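Inorganic pyrophosphatase (Helicobacter pylori, PDB 2BQY) catalyses the magnesium-dependent hydrolysis of inorganic pyrophosphate into two phosphate ions and assembles as a homohexamer. Local coordinates at residues V68-L73 against E102-L107; H10-L15 against A86-V91; V18-K23 against Y54-N59. One frame throughout, in Å; residues are numbered along the deposited sequence.

Contact 1: V68-L73 against E102-L107; sequences VDALVL and EKLIAL. With POP (pyrophosphate 2-), chain B.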
loop_
_atom_site.group_PDB
_atom_site.type_symbol
_atom_site.label_atom_id
_atom_site.label_comp_id
_atom_site.label_asym_id
_atom_site.label_seq_id
_atom_site.Cartn_x
_atom_site.Cartn_y
_atom_site.Cartn_z
ATOM N N VAL A 68 -14.173 7.332 27.170
ATOM C CA VAL A 68 -14.910 6.256 26.504
ATOM C C VAL A 68 -14.382 6.000 25.082
ATOM O O VAL A 68 -14.156 6.939 24.311
ATOM C CB VAL A 68 -16.427 6.579 26.425
ATOM C CG1 VAL A 68 -16.652 7.814 25.588
ATOM C CG2 VAL A 68 -17.178 5.404 25.850
ATOM N N ASP A 69 -14.185 4.727 24.750
ATOM C CA ASP A 69 -13.691 4.337 23.443
ATOM C C ASP A 69 -14.822 4.248 22.421
ATOM O O ASP A 69 -15.994 4.051 22.758
ATOM C CB ASP A 69 -12.993 2.985 23.533
ATOM C CG ASP A 69 -11.741 3.026 24.375
ATOM O OD1 ASP A 69 -10.821 3.804 24.013
ATOM O OD2 ASP A 69 -11.684 2.278 25.387
ATOM N N ALA A 70 -14.457 4.385 21.154
ATOM C CA ALA A 70 -15.428 4.313 20.070
ATOM C C ALA A 70 -14.799 3.866 18.753
ATOM O O ALA A 70 -13.700 4.296 18.391
ATOM C CB ALA A 70 -16.088 5.659 19.881
ATOM N N LEU A 71 -15.499 2.981 18.052
ATOM C CA LEU A 71 -15.032 2.502 16.764
ATOM C C LEU A 71 -15.758 3.267 15.667
ATOM O O LEU A 71 -16.982 3.351 15.669
ATOM C CB LEU A 71 -15.306 1.007 16.609
ATOM C CG LEU A 71 -14.482 0.024 17.444
ATOM C CD1 LEU A 71 -14.918 0.042 18.904
ATOM C CD2 LEU A 71 -14.678 -1.362 16.883
ATOM N N VAL A 72 -14.995 3.840 14.740
ATOM C CA VAL A 72 -15.569 4.590 13.626
ATOM C C VAL A 72 -15.523 3.757 12.348
ATOM O O VAL A 72 -14.487 3.585 11.730
ATOM C CB VAL A 72 -14.824 5.930 13.408
ATOM C CG1 VAL A 72 -15.478 6.717 12.283
ATOM C CG2 VAL A 72 -14.829 6.730 14.692
ATOM N N LEU A 73 -16.672 3.224 11.962
ATOM C CA LEU A 73 -16.776 2.397 10.775
ATOM C C LEU A 73 -16.899 3.201 9.491
ATOM O O LEU A 73 -17.600 4.210 9.434
ATOM C CB LEU A 73 -17.974 1.450 10.910
ATOM C CG LEU A 73 -17.849 0.264 11.877
ATOM C CD1 LEU A 73 -17.589 0.758 13.292
ATOM C CD2 LEU A 73 -19.115 -0.555 11.836
ATOM N N GLU A 102 -16.701 -1.035 27.459
ATOM C CA GLU A 102 -17.739 -0.590 26.547
ATOM C C GLU A 102 -17.090 0.122 25.358
ATOM O O GLU A 102 -16.219 0.998 25.532
ATOM C CB GLU A 102 -18.672 0.374 27.272
ATOM C CG GLU A 102 -18.925 -0.004 28.744
ATOM C CD GLU A 102 -20.305 0.434 29.237
ATOM O OE1 GLU A 102 -21.325 -0.008 28.638
ATOM O OE2 GLU A 102 -20.365 1.218 30.223
ATOM N N LYS A 103 -17.503 -0.260 24.152
ATOM C CA LYS A 103 -16.968 0.371 22.957
ATOM C C LYS A 103 -18.075 0.865 22.035
ATOM O O LYS A 103 -18.787 0.078 21.416
ATOM C CB LYS A 103 -16.043 -0.596 22.216
ATOM C CG LYS A 103 -14.939 -1.136 23.100
ATOM C CD LYS A 103 -13.810 -1.695 22.326
ATOM C CE LYS A 103 -12.651 -2.048 23.256
ATOM N NZ LYS A 103 -12.295 -0.930 24.170
ATOM N N LEU A 104 -18.214 2.183 21.953
ATOM C CA LEU A 104 -19.228 2.791 21.103
ATOM C C LEU A 104 -19.007 2.508 19.609
ATOM O O LEU A 104 -17.882 2.542 19.118
ATOM C CB LEU A 104 -19.255 4.301 21.343
ATOM C CG LEU A 104 -19.533 4.781 22.766
ATOM C CD1 LEU A 104 -19.419 6.313 22.822
ATOM C CD2 LEU A 104 -20.884 4.320 23.200
ATOM N N ILE A 105 -20.092 2.202 18.906
ATOM C CA ILE A 105 -20.040 1.928 17.477
ATOM C C ILE A 105 -20.556 3.179 16.775
ATOM O O ILE A 105 -21.714 3.554 16.933
ATOM C CB ILE A 105 -20.934 0.729 17.110
ATOM C CG1 ILE A 105 -20.551 -0.489 17.960
ATOM C CG2 ILE A 105 -20.806 0.422 15.633
ATOM C CD1 ILE A 105 -19.105 -0.881 17.873
ATOM N N ALA A 106 -19.695 3.829 16.001
ATOM C CA ALA A 106 -20.091 5.055 15.308
ATOM C C ALA A 106 -19.736 5.080 13.828
ATOM O O ALA A 106 -18.993 4.232 13.341
ATOM C CB ALA A 106 -19.469 6.254 15.996
ATOM N N LEU A 107 -20.292 6.067 13.133
ATOM C CA LEU A 107 -20.076 6.281 11.709
ATOM C C LEU A 107 -19.840 7.761 11.496
ATOM O O LEU A 107 -20.453 8.584 12.161
ATOM C CB LEU A 107 -21.303 5.852 10.899
ATOM C CG LEU A 107 -21.580 4.364 10.687
ATOM C CD1 LEU A 107 -22.931 4.190 10.044
ATOM C CD2 LEU A 107 -20.506 3.767 9.803
HETATM P P1 POP B . -6.958 -2.828 26.074
HETATM O O1 POP B . -5.587 -3.474 25.743
HETATM O O2 POP B . -6.945 -1.830 27.328
HETATM O O3 POP B . -8.073 -3.912 26.237
HETATM O O POP B . -7.300 -1.907 24.722
HETATM P P2 POP B . -8.708 -1.000 24.606
HETATM O O4 POP B . -8.707 0.016 25.775
HETATM O O5 POP B . -8.588 -0.347 23.247
HETATM O O6 POP B . -9.896 -1.993 24.718
HETATM O O HOH W 1 -14.175 2.738 26.759
#
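Leu-71 N donates to Leu-104 O at 2.6 Å, almost in line with the C=O bond, in a pair of parallel strands of the closed beta barrel that forms the pyrophosphatase core. Backbone bonds alternate between the strands: Leu-104 N to Asp-69 O comes before this one, Ala-106 N to Leu-71 O (2.8 Å) and Leu-73 N to Ala-106 O after it. The axes of the short segments cross at 31°.

Apolar contacts occupy both faces of the sheet. On one, Leu-104 CB meets Ala-70 CB at 3.7 Å, and Leu-104 CD1 meets Val-68 CG2 at 3.9 Å, the two side chains crossing nearly at right angles. On the other, Leu-71 turns its CD1 branch onto the aliphatic stem of Lys-103, 3.6 Å from CB, while Ile-133 and Phe-137 of helix 127-139 cover Leu-71.

Charged groups gather where the strands start. Asp-69 and Lys-103 run side by side and form a long salt bridge, OD2 to NZ 3.5 Å. A bend at the last torsion of Lys-103 (chi4 -50°) brings NZ to pyrophosphate O6 at 2.7 Å; Asp-101 also holds this nitrogen. One water accepts from Asp-69 N and donates to Asp-69 OD2 and Glu-102 O. Asp-69 and Asp-101 are predicted magnesium ligands, so Lys-103 links the predicted metal site to the pyrophosphate it binds.

Contact 2: H10-L15 against A86-V91; sequences HDADSL and ARLVGV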
loop_
_atom_site.group_PDB
_atom_site.type_symbol
_atom_site.label_atom_id
_atom_site.label_comp_id
_atom_site.label_asym_id
_atom_site.label_seq_id
_atom_site.Cartn_x
_atom_site.Cartn_y
_atom_site.Cartn_z
ATOM N N HIS A 10 -20.425 17.198 21.800
ATOM C CA HIS A 10 -20.902 15.970 22.435
ATOM C C HIS A 10 -22.253 15.421 21.994
ATOM O O HIS A 10 -22.818 14.546 22.660
ATOM C CB HIS A 10 -20.888 16.139 23.956
ATOM C CG HIS A 10 -19.563 15.839 24.586
ATOM N ND1 HIS A 10 -19.076 16.536 25.672
ATOM C CD2 HIS A 10 -18.628 14.905 24.290
ATOM C CE1 HIS A 10 -17.905 16.031 26.024
ATOM N NE2 HIS A 10 -17.613 15.043 25.202
ATOM N N ASP A 11 -22.781 15.934 20.888
ATOM C CA ASP A 11 -24.074 15.446 20.403
ATOM C C ASP A 11 -23.904 14.011 19.842
ATOM O O ASP A 11 -22.971 13.738 19.048
ATOM C CB ASP A 11 -24.631 16.372 19.320
ATOM C CG ASP A 11 -26.031 15.966 18.855
ATOM O OD1 ASP A 11 -26.515 16.541 17.849
ATOM O OD2 ASP A 11 -26.649 15.075 19.502
ATOM N N ALA A 12 -24.796 13.106 20.252
ATOM C CA ALA A 12 -24.735 11.711 19.829
ATOM C C ALA A 12 -24.758 11.564 18.306
ATOM O O ALA A 12 -24.414 10.506 17.761
ATOM C CB ALA A 12 -25.887 10.939 20.452
ATOM N N ASP A 13 -25.161 12.629 17.616
ATOM C CA ASP A 13 -25.232 12.598 16.152
ATOM C C ASP A 13 -24.214 13.529 15.527
ATOM O O ASP A 13 -24.216 13.742 14.310
ATOM C CB ASP A 13 -26.640 12.967 15.663
ATOM C CG ASP A 13 -27.686 11.915 16.038
ATOM O OD1 ASP A 13 -27.522 10.726 15.617
ATOM O OD2 ASP A 13 -28.654 12.291 16.766
ATOM N N SER A 14 -23.355 14.102 16.364
ATOM C CA SER A 14 -22.315 14.996 15.883
ATOM C C SER A 14 -21.152 15.061 16.894
ATOM O O SER A 14 -20.544 16.122 17.091
ATOM C CB SER A 14 -22.900 16.393 15.647
ATOM O OG SER A 14 -22.025 17.175 14.851
ATOM N N LEU A 15 -20.868 13.930 17.547
ATOM C CA LEU A 15 -19.783 13.859 18.523
ATOM C C LEU A 15 -18.483 13.557 17.776
ATOM O O LEU A 15 -18.471 12.848 16.752
ATOM C CB LEU A 15 -20.069 12.787 19.599
ATOM C CG LEU A 15 -20.266 11.304 19.247
ATOM C CD1 LEU A 15 -21.292 11.160 18.119
ATOM C CD2 LEU A 15 -18.976 10.686 18.844
ATOM N N ALA A 86 -18.519 12.140 14.171
ATOM C CA ALA A 86 -19.306 10.953 13.875
ATOM C C ALA A 86 -20.660 10.930 14.576
ATOM O O ALA A 86 -21.006 11.835 15.317
ATOM C CB ALA A 86 -18.504 9.708 14.251
ATOM N N ARG A 87 -21.410 9.864 14.327
ATOM C CA ARG A 87 -22.723 9.670 14.923
ATOM C C ARG A 87 -22.808 8.240 15.443
ATOM O O ARG A 87 -22.270 7.325 14.830
ATOM C CB ARG A 87 -23.819 9.917 13.879
ATOM C CG ARG A 87 -23.757 9.010 12.654
ATOM C CD ARG A 87 -24.774 9.462 11.600
ATOM N NE ARG A 87 -24.798 8.613 10.413
ATOM C CZ ARG A 87 -25.336 7.400 10.374
ATOM N NH1 ARG A 87 -25.306 6.704 9.255
ATOM N NH2 ARG A 87 -25.919 6.887 11.441
ATOM N N LEU A 88 -23.487 8.053 16.570
ATOM C CA LEU A 88 -23.637 6.734 17.176
ATOM C C LEU A 88 -24.729 5.896 16.528
ATOM O O LEU A 88 -25.726 6.416 16.039
ATOM C CB LEU A 88 -23.929 6.869 18.677
ATOM C CG LEU A 88 -22.842 7.534 19.523
ATOM C CD1 LEU A 88 -23.378 7.799 20.926
ATOM C CD2 LEU A 88 -21.610 6.648 19.565
ATOM N N VAL A 89 -24.531 4.584 16.539
ATOM C CA VAL A 89 -25.496 3.649 15.966
ATOM C C VAL A 89 -25.636 2.434 16.864
ATOM O O VAL A 89 -26.511 1.600 16.667
ATOM C CB VAL A 89 -25.073 3.177 14.546
ATOM C CG1 VAL A 89 -25.104 4.349 13.572
ATOM C CG2 VAL A 89 -23.696 2.574 14.592
ATOM N N GLY A 90 -24.756 2.343 17.854
ATOM C CA GLY A 90 -24.797 1.219 18.767
ATOM C C GLY A 90 -23.619 1.174 19.719
ATOM O O GLY A 90 -22.870 2.134 19.827
ATOM N N VAL A 91 -23.466 0.056 20.422
ATOM C CA VAL A 91 -22.364 -0.120 21.364
ATOM C C VAL A 91 -22.047 -1.590 21.556
ATOM O O VAL A 91 -22.927 -2.420 21.558
ATOM C CB VAL A 91 -22.693 0.502 22.732
ATOM C CG1 VAL A 91 -23.825 -0.242 23.384
ATOM C CG2 VAL A 91 -21.469 0.506 23.610
HETATM O O HOH W 2 -26.510 8.255 13.928
#
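Ala-12 and Leu-88 join a type I beta turn, Asp-11 to Ser-14, to the long strand 82-96 of the barrel. Ser-14 N bonds back to Asp-11 O to close the turn, and a weak, long bond from Asp-13 N to Asp-11 OD2 closes an Asx turn over the same residues.

The tight part is the inner side. Leu-88 N donates to Ala-12 O at 2.9 Å, almost straight (169°), and Ala-86 N donates to Leu-15 O at 2.7 Å, where the turn runs into strand 15-19 and Leu-15 forms an antiparallel hydrogen-bonded pair with Ala-86. With CG anti to the carbonyl carbon (chi1 -62°), Leu-88 lays CB and CG beside Ala-12 O and CD1 against Ala-12 CB, 4.0 Å away. Ile-161 and Leu-164 of helix 157-172 cover Ala-12 and Leu-88 in turn. Past Leu-88 the turn no longer follows the strand, which has a classic beta bulge at Val-89 and Gly-90, both facing Ile-105.

The outer side is looser and nearer solvent. Asp-13 is exposed, and it meets Arg-87 mainly through CA against CB, 3.8 Å apart. The side chains cross at a slant and their charged ends stay apart, Asp-13 OD1 5.9 Å from Arg-87 NH2; Asp-13 OD1 pairs with Lys-157 and Arg-87 NH2 with Val-119 O. A water spans the gap: it accepts from Arg-87 NH2, in the plane of the guanidinium at its edge, and donates to Leu-88 O at 2.9 Å and Asp-13 OD1 at 3.2 Å.

Contact 3: V18-K23 against Y54-N59; sequences VIEISK and YGFVPN. With POP (pyrophosphate 2-), chain B.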
loop_
_atom_site.group_PDB
_atom_site.type_symbol
_atom_site.label_atom_id
_atom_site.label_comp_id
_atom_site.label_asym_id
_atom_site.label_seq_id
_atom_site.Cartn_x
_atom_site.Cartn_y
_atom_site.Cartn_z
ATOM N N VAL A 18 -11.432 10.904 18.434
ATOM C CA VAL A 18 -10.012 11.091 18.174
ATOM C C VAL A 18 -9.421 9.744 17.763
ATOM O O VAL A 18 -9.259 8.854 18.583
ATOM C CB VAL A 18 -9.271 11.626 19.433
ATOM C CG1 VAL A 18 -7.797 11.817 19.137
ATOM C CG2 VAL A 18 -9.892 12.931 19.885
ATOM N N ILE A 19 -9.098 9.604 16.482
ATOM C CA ILE A 19 -8.547 8.365 15.953
ATOM C C ILE A 19 -7.151 8.071 16.462
ATOM O O ILE A 19 -6.247 8.868 16.306
ATOM C CB ILE A 19 -8.514 8.390 14.395
ATOM C CG1 ILE A 19 -9.920 8.683 13.847
ATOM C CG2 ILE A 19 -8.005 7.071 13.864
ATOM C CD1 ILE A 19 -10.973 7.666 14.261
ATOM N N GLU A 20 -7.001 6.916 17.091
ATOM C CA GLU A 20 -5.707 6.490 17.586
ATOM C C GLU A 20 -5.210 5.308 16.752
ATOM O O GLU A 20 -4.023 5.024 16.696
ATOM C CB GLU A 20 -5.830 6.076 19.048
ATOM C CG GLU A 20 -6.196 7.214 19.998
ATOM C CD GLU A 20 -6.374 6.736 21.436
ATOM O OE1 GLU A 20 -7.231 5.855 21.668
ATOM O OE2 GLU A 20 -5.655 7.238 22.330
ATOM N N ILE A 21 -6.140 4.623 16.105
ATOM C CA ILE A 21 -5.827 3.465 15.284
ATOM C C ILE A 21 -6.601 3.534 13.985
ATOM O O ILE A 21 -7.790 3.805 13.980
ATOM C CB ILE A 21 -6.198 2.161 16.004
ATOM C CG1 ILE A 21 -5.617 2.167 17.418
ATOM C CG2 ILE A 21 -5.645 0.984 15.239
ATOM C CD1 ILE A 21 -6.169 1.055 18.330
ATOM N N SER A 22 -5.916 3.314 12.872
ATOM C CA SER A 22 -6.568 3.350 11.565
ATOM C C SER A 22 -7.014 1.951 11.156
ATOM O O SER A 22 -6.441 0.955 11.580
ATOM C CB SER A 22 -5.625 3.939 10.500
ATOM O OG SER A 22 -4.483 3.134 10.362
ATOM N N LYS A 23 -8.063 1.888 10.343
ATOM C CA LYS A 23 -8.581 0.618 9.857
ATOM C C LYS A 23 -7.504 -0.159 9.086
ATOM O O LYS A 23 -6.698 0.425 8.374
ATOM C CB LYS A 23 -9.808 0.864 8.960
ATOM C CG LYS A 23 -10.541 -0.399 8.568
ATOM C CD LYS A 23 -11.806 -0.084 7.811
ATOM C CE LYS A 23 -12.515 -1.358 7.328
ATOM N NZ LYS A 23 -13.788 -1.090 6.635
ATOM N N TYR A 54 -10.213 3.063 15.132
ATOM C CA TYR A 54 -10.376 3.059 16.576
ATOM C C TYR A 54 -9.927 4.379 17.198
ATOM O O TYR A 54 -8.872 4.914 16.870
ATOM C CB TYR A 54 -9.558 1.918 17.189
ATOM C CG TYR A 54 -9.866 1.683 18.661
ATOM C CD1 TYR A 54 -10.911 0.853 19.048
ATOM C CD2 TYR A 54 -9.122 2.315 19.669
ATOM C CE1 TYR A 54 -11.205 0.656 20.395
ATOM C CE2 TYR A 54 -9.413 2.123 21.007
ATOM C CZ TYR A 54 -10.448 1.296 21.356
ATOM O OH TYR A 54 -10.742 1.089 22.669
ATOM N N GLY A 55 -10.732 4.890 18.117
ATOM C CA GLY A 55 -10.410 6.138 18.780
ATOM C C GLY A 55 -11.165 6.319 20.084
ATOM O O GLY A 55 -11.679 5.379 20.656
ATOM N N PHE A 56 -11.229 7.550 20.567
ATOM C CA PHE A 56 -11.912 7.839 21.821
ATOM C C PHE A 56 -12.609 9.190 21.767
ATOM O O PHE A 56 -12.215 10.062 21.005
ATOM C CB PHE A 56 -10.906 7.826 22.984
ATOM C CG PHE A 56 -9.954 8.992 22.983
ATOM C CD1 PHE A 56 -10.327 10.216 23.543
ATOM C CD2 PHE A 56 -8.689 8.871 22.421
ATOM C CE1 PHE A 56 -9.452 11.309 23.547
ATOM C CE2 PHE A 56 -7.803 9.966 22.421
ATOM C CZ PHE A 56 -8.191 11.185 22.984
ATOM N N VAL A 57 -13.644 9.347 22.579
ATOM C CA VAL A 57 -14.382 10.598 22.655
ATOM C C VAL A 57 -13.757 11.426 23.771
ATOM O O VAL A 57 -13.716 10.999 24.914
ATOM C CB VAL A 57 -15.875 10.358 22.963
ATOM C CG1 VAL A 57 -16.600 11.704 23.027
ATOM C CG2 VAL A 57 -16.498 9.465 21.891
ATOM N N PRO A 58 -13.239 12.617 23.438
ATOM C CA PRO A 58 -12.610 13.476 24.448
ATOM C C PRO A 58 -13.594 14.094 25.434
ATOM O O PRO A 58 -14.770 14.266 25.120
ATOM C CB PRO A 58 -11.887 14.523 23.603
ATOM C CG PRO A 58 -12.802 14.671 22.429
ATOM C CD PRO A 58 -13.162 13.234 22.103
ATOM N N ASN A 59 -13.097 14.423 26.624
ATOM C CA ASN A 59 -13.912 15.035 27.673
ATOM C C ASN A 59 -15.019 14.120 28.191
ATOM O O ASN A 59 -16.127 14.562 28.466
ATOM C CB ASN A 59 -14.509 16.355 27.176
ATOM C CG ASN A 59 -13.462 17.384 26.889
ATOM O OD1 ASN A 59 -13.780 18.491 26.496
ATOM N ND2 ASN A 59 -12.202 17.021 27.080
HETATM P P1 POP B . -6.958 -2.828 26.074
HETATM O O1 POP B . -5.587 -3.474 25.743
HETATM O O2 POP B . -6.945 -1.830 27.328
HETATM O O3 POP B . -8.073 -3.912 26.237
HETATM O O POP B . -7.300 -1.907 24.722
HETATM P P2 POP B . -8.708 -1.000 24.606
HETATM O O4 POP B . -8.707 0.016 25.775
HETATM O O5 POP B . -8.588 -0.347 23.247
HETATM O O6 POP B . -9.896 -1.993 24.718
#
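A classic beta bulge, with Glu-20 and Ile-21 both facing Tyr-54, lies where the chain turns a corner at Glu-20 and shifts the register against barrel strand 53-56 by one residue; pairing resumes at Ile-21. Tyr-54 O accepts two bonds there, from Glu-20 N at 2.7 Å in the carbonyl plane and from Ile-21 N at 2.9 Å, tilted somewhat from it. Tyr-54 N in turn donates to Ile-21 O. Before the bulge, Val-18 and Phe-56 form an antiparallel hydrogen-bonded pair with reciprocal bonds; the one from Val-18 N to Phe-56 O is virtually linear (178°), while Phe-56 N approaches Val-18 O from above the carbonyl plane. Between the two pairs, Gly-55 CA lies 3.0 Å from Val-18 O, a closeness that the lack of a side chain allows.

Two partners frame the Phe-56 ring. Val-18 CB sits over one face in a CH-pi contact, 3.9 Å from the centroid, and the carboxylate of Glu-20 meets the ring's edge in plane, CD 3.3 Å from CD2, with the two planes 71° apart. Glu-20 OE2 is itself held by Leu-31 N, which gives this buried carboxylate a polar partner.

Ile-21 runs alongside Tyr-54, its CD1 3.5 Å from CD2 of the ring and obliquely placed to it. CG of Tyr-54 stands anti to the backbone N (chi1 -170°), which carries the ring along the sheet face toward the ligand. The hydroxyl oxygen lies 2.7 Å from pyrophosphate O5; its hydrogen-bond partner in the protein is Lys-103 NZ. Anchored by backbone bonds at both its N and its O, and flanked by Ile-21, the tyrosine probably presents a well-oriented phenol to the substrate phosphate, consistent with its predicted substrate-binding role.

Overall arrangement
All three contacts belong to one five-stranded closed barrel, in which 15-19, 53-56, 69-72, 99-108 and 82-96 are successive neighbours and 82-96 returns to 15-19. Contacts 1 and 3, centres about 8 Å apart, meet where Ala-70 N approaches Gly-55 O at 3.0 Å, and both converge on the pyrophosphate. Contact 2 lies about 9 Å from contact 1 and about 13 Å from contact 3 between centres, and does not touch the ligand. It joins contact 1 through Arg-87 N and Leu-107 O, 2.7 Å apart, and contact 3 through His-10 NE2 and Pro-58 O, 2.9 Å apart.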